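PDB 4RGY: esterase from uncultured bacterium FLS12, which hydrolyses esters as an alkaline esterase active at low temperature, and belongs to the putative esterase family of alpha/beta-hydrolases. Local coordinates for the interface of chains A and B. Coordinates in Å, arbitrary orientation; residue numbers count along the deposited sequence, not the author numbering. Chains: chain A/B, Esterase.

Contact 1: the interface of chains A and B. Residues chain A 16-19; chain B 53-55, 58.
The backbone amide of A:Ser17, near the start of strand 16-25, donates a hydrogen bond to the carbonyl oxygen of B:Ser53, N to O 2.8 Å and 158° at the hydrogen. This direct link joins the strand to the loop bearing B:Ser53 to B:Asp55 in the other subunit. The A:Ser17 hydroxyl turns toward the same carbonyl, but that bond is weak. Packing follows from how A:Ser17 is inserted: CB sits over a face of the B:Asp55 carboxylate, 3.6 Å from CG, while the B:Asp55 methylene CB rests 3.5 Å from the carbonyl O of A:Ser17. The CD1 branch of A:Leu16 touches the backbone carbonyl O of B:Asp54, and CD1 of B:Ile58, at the start of helix 58-62, approaches the A:Ser17 hydroxyl. Waters complete the polar contacts. Water 3 joins A:Ser17 OG to the B:Ser53 hydroxyl and to the carboxylate OD1 of B:Asp54, 2.7 Å from water to OD1. B:Asp55 has CG between its backbone N and carbonyl carbon (chi1 65°), which brings the carboxylate beside strand 16-25, and chi2 (10°) turns OD2 to that side. There OD2 meets waters 1 and 2, which continue to the A:Thr18 carbonyl O and the A:Ser19 hydroxyl. Although the deposited assembly contains this two-fold contact, the structure alone does not show whether it forms in solution. Water 2 lies 2.9 Å from A:Ser19 OG.

Contact 2: the interface of chains A and B. Residues chain A 8, 18-19; chain B 55, 57, 61.
Strands 2-11 and 16-25 of chain A face the loop carrying B:Asp55 and B:Thr57 and the end of helix 58-62 in chain B, within the two-fold interface. A:Asp8 and B:Thr57 meet with their side chains slanting across each other, the methyl CG2 of B:Thr57 lying 3.9 Å from the carboxylate OD2 of A:Asp8. A:Asp8 CB and its carbonyl O lie obliquely above the NH1/NH2 end of the B:Arg61 guanidinium, with NH1 3.6 Å from CB. NH1 stays 4.9 Å from OD2 of A:Asp8, near without a salt bridge; the opposite charges may still attract. A:Asp8 OD1 and B:Asp55 OD2, also 4.9 Å apart, may repel mildly if both are charged. Each side is braced internally. On chain A, the A:Ser19 hydroxyl donates to OD1 of A:Asp8 at 2.6 Å, nearly along the carboxylate C-O direction, a bond between the two strands that should limit rotation of the carboxylate. On chain B, OD1 of B:Asp55 accepts two bonds from B:Thr57: the hydroxyl OG1 arrives on the syn side close to the carboxylate plane, whereas the amide N comes from above it. At chi1 70° the B:Thr57 hydroxyl can both donate to that aspartate and accept from B:Arg61. The arginine chain bends at chi3 (70°), turning the guanidinium back to the threonine. Its NH1 donates to B:Thr57 OG1 at 2.9 Å, with the oxygen 9° from the guanidinium plane.

Contact 1: the interface of chains A and B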
# COMPACT_ATOMS: atom_id res chain seq x y z
N LEU A 16 -9.72 6.85 -15.72
CA LEU A 16 -9.84 6.07 -14.49
C LEU A 16 -8.60 6.13 -13.63
O LEU A 16 -7.47 5.96 -14.12
CB LEU A 16 -10.16 4.61 -14.83
CG LEU A 16 -10.41 3.62 -13.68
CD1 LEU A 16 -11.64 4.02 -12.89
CD2 LEU A 16 -10.58 2.22 -14.25
N SER A 17 -8.81 6.32 -12.33
CA SER A 17 -7.77 6.19 -11.32
C SER A 17 -7.47 4.71 -11.16
O SER A 17 -8.39 3.90 -10.96
CB SER A 17 -8.25 6.74 -9.98
OG SER A 17 -8.39 8.15 -10.03
N THR A 18 -6.20 4.35 -11.26
CA THR A 18 -5.83 2.94 -11.23
C THR A 18 -4.46 2.80 -10.57
O THR A 18 -3.95 3.76 -9.99
CB THR A 18 -5.93 2.35 -12.67
OG1 THR A 18 -5.72 0.93 -12.63
CG2 THR A 18 -4.91 3.02 -13.58
N SER A 19 -3.89 1.60 -10.63
CA SER A 19 -2.68 1.32 -9.88
C SER A 19 -1.71 0.47 -10.68
O SER A 19 -2.12 -0.27 -11.56
CB SER A 19 -3.02 0.58 -8.59
OG SER A 19 -3.89 1.37 -7.80
N SER B 53 -14.68 8.08 -12.42
CA SER B 53 -13.24 8.07 -12.73
C SER B 53 -12.39 7.85 -11.49
O SER B 53 -11.17 7.69 -11.61
CB SER B 53 -12.75 9.31 -13.50
OG SER B 53 -12.44 10.39 -12.62
N ASP B 54 -13.01 7.79 -10.31
CA ASP B 54 -12.28 7.57 -9.07
C ASP B 54 -12.03 6.09 -8.79
O ASP B 54 -12.64 5.21 -9.43
CB ASP B 54 -13.05 8.14 -7.86
CG ASP B 54 -13.24 9.64 -7.92
OD1 ASP B 54 -12.38 10.33 -8.51
OD2 ASP B 54 -14.25 10.13 -7.38
N ASP B 55 -11.15 5.83 -7.82
CA ASP B 55 -11.00 4.50 -7.26
C ASP B 55 -11.20 4.54 -5.75
O ASP B 55 -11.70 5.54 -5.21
CB ASP B 55 -9.67 3.85 -7.66
CG ASP B 55 -8.46 4.58 -7.10
OD1 ASP B 55 -8.62 5.47 -6.25
OD2 ASP B 55 -7.32 4.25 -7.51
N ILE B 58 -9.54 7.64 -3.34
CA ILE B 58 -9.72 9.08 -3.49
C ILE B 58 -10.26 9.75 -2.22
O ILE B 58 -9.82 10.83 -1.87
CB ILE B 58 -10.52 9.42 -4.77
CG1 ILE B 58 -9.87 8.74 -5.97
CG2 ILE B 58 -10.55 10.91 -5.01
CD1 ILE B 58 -8.37 9.04 -6.14
O HOH W 1 -5.26 5.81 -8.32
O HOH W 2 -6.68 1.71 -8.30
O HOH W 3 -10.31 10.42 -10.18

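Contact 2: the interface of chains A and B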
# COMPACT_ATOMS: atom_id res chain seq x y z
N ASP A 8 -0.51 4.82 -7.36
CA ASP A 8 -1.91 5.11 -7.63
C ASP A 8 -1.97 6.39 -8.46
O ASP A 8 -1.68 7.48 -7.95
CB ASP A 8 -2.69 5.25 -6.34
CG ASP A 8 -2.64 4.01 -5.50
OD1 ASP A 8 -2.79 2.92 -6.07
OD2 ASP A 8 -2.42 4.12 -4.27
N THR A 18 -6.20 4.35 -11.26
CA THR A 18 -5.83 2.94 -11.23
C THR A 18 -4.46 2.80 -10.57
O THR A 18 -3.95 3.76 -9.99
CB THR A 18 -5.93 2.35 -12.67
OG1 THR A 18 -5.72 0.93 -12.63
CG2 THR A 18 -4.91 3.02 -13.58
N SER A 19 -3.89 1.60 -10.63
CA SER A 19 -2.68 1.32 -9.88
C SER A 19 -1.71 0.47 -10.68
O SER A 19 -2.12 -0.27 -11.56
CB SER A 19 -3.02 0.58 -8.59
OG SER A 19 -3.89 1.37 -7.80
N ASP B 55 -11.15 5.83 -7.82
CA ASP B 55 -11.00 4.50 -7.26
C ASP B 55 -11.20 4.54 -5.75
O ASP B 55 -11.70 5.54 -5.21
CB ASP B 55 -9.67 3.85 -7.66
CG ASP B 55 -8.46 4.58 -7.10
OD1 ASP B 55 -8.62 5.47 -6.25
OD2 ASP B 55 -7.32 4.25 -7.51
N THR B 57 -9.19 4.91 -3.44
CA THR B 57 -8.21 5.71 -2.68
C THR B 57 -8.58 7.18 -2.55
O THR B 57 -7.97 7.90 -1.75
CB THR B 57 -6.79 5.68 -3.32
OG1 THR B 57 -6.78 6.40 -4.56
CG2 THR B 57 -6.29 4.25 -3.54
N ARG B 61 -7.36 10.32 0.17
CA ARG B 61 -6.37 11.25 -0.35
C ARG B 61 -6.87 12.69 -0.35
O ARG B 61 -6.15 13.59 0.10
CB ARG B 61 -5.95 10.83 -1.76
CG ARG B 61 -5.14 9.53 -1.78
CD ARG B 61 -5.15 8.89 -3.15
NE ARG B 61 -4.39 9.64 -4.14
CZ ARG B 61 -4.23 9.27 -5.41
NH1 ARG B 61 -4.79 8.14 -5.84
NH2 ARG B 61 -3.52 10.02 -6.24
O HOH W 4 -5.26 5.81 -8.32
O HOH W 5 -6.68 1.71 -8.30

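Contact 1 and contact 2 are neighbouring parts of one two-fold interface, the centres of their C-alpha atoms about 5 Å apart. They share A:Thr18, A:Ser19 and B:Asp55, with strand 16-25 of chain A and helix 58-62 of chain B taking part in both. Because B:Asp55 lies in both, its hold on its own loop probably steadies the water-bridged contact with chain A. Exchange of chains repeats both patches, and four copies form the deposited assembly; the structure alone does not show which oligomer exists in solution.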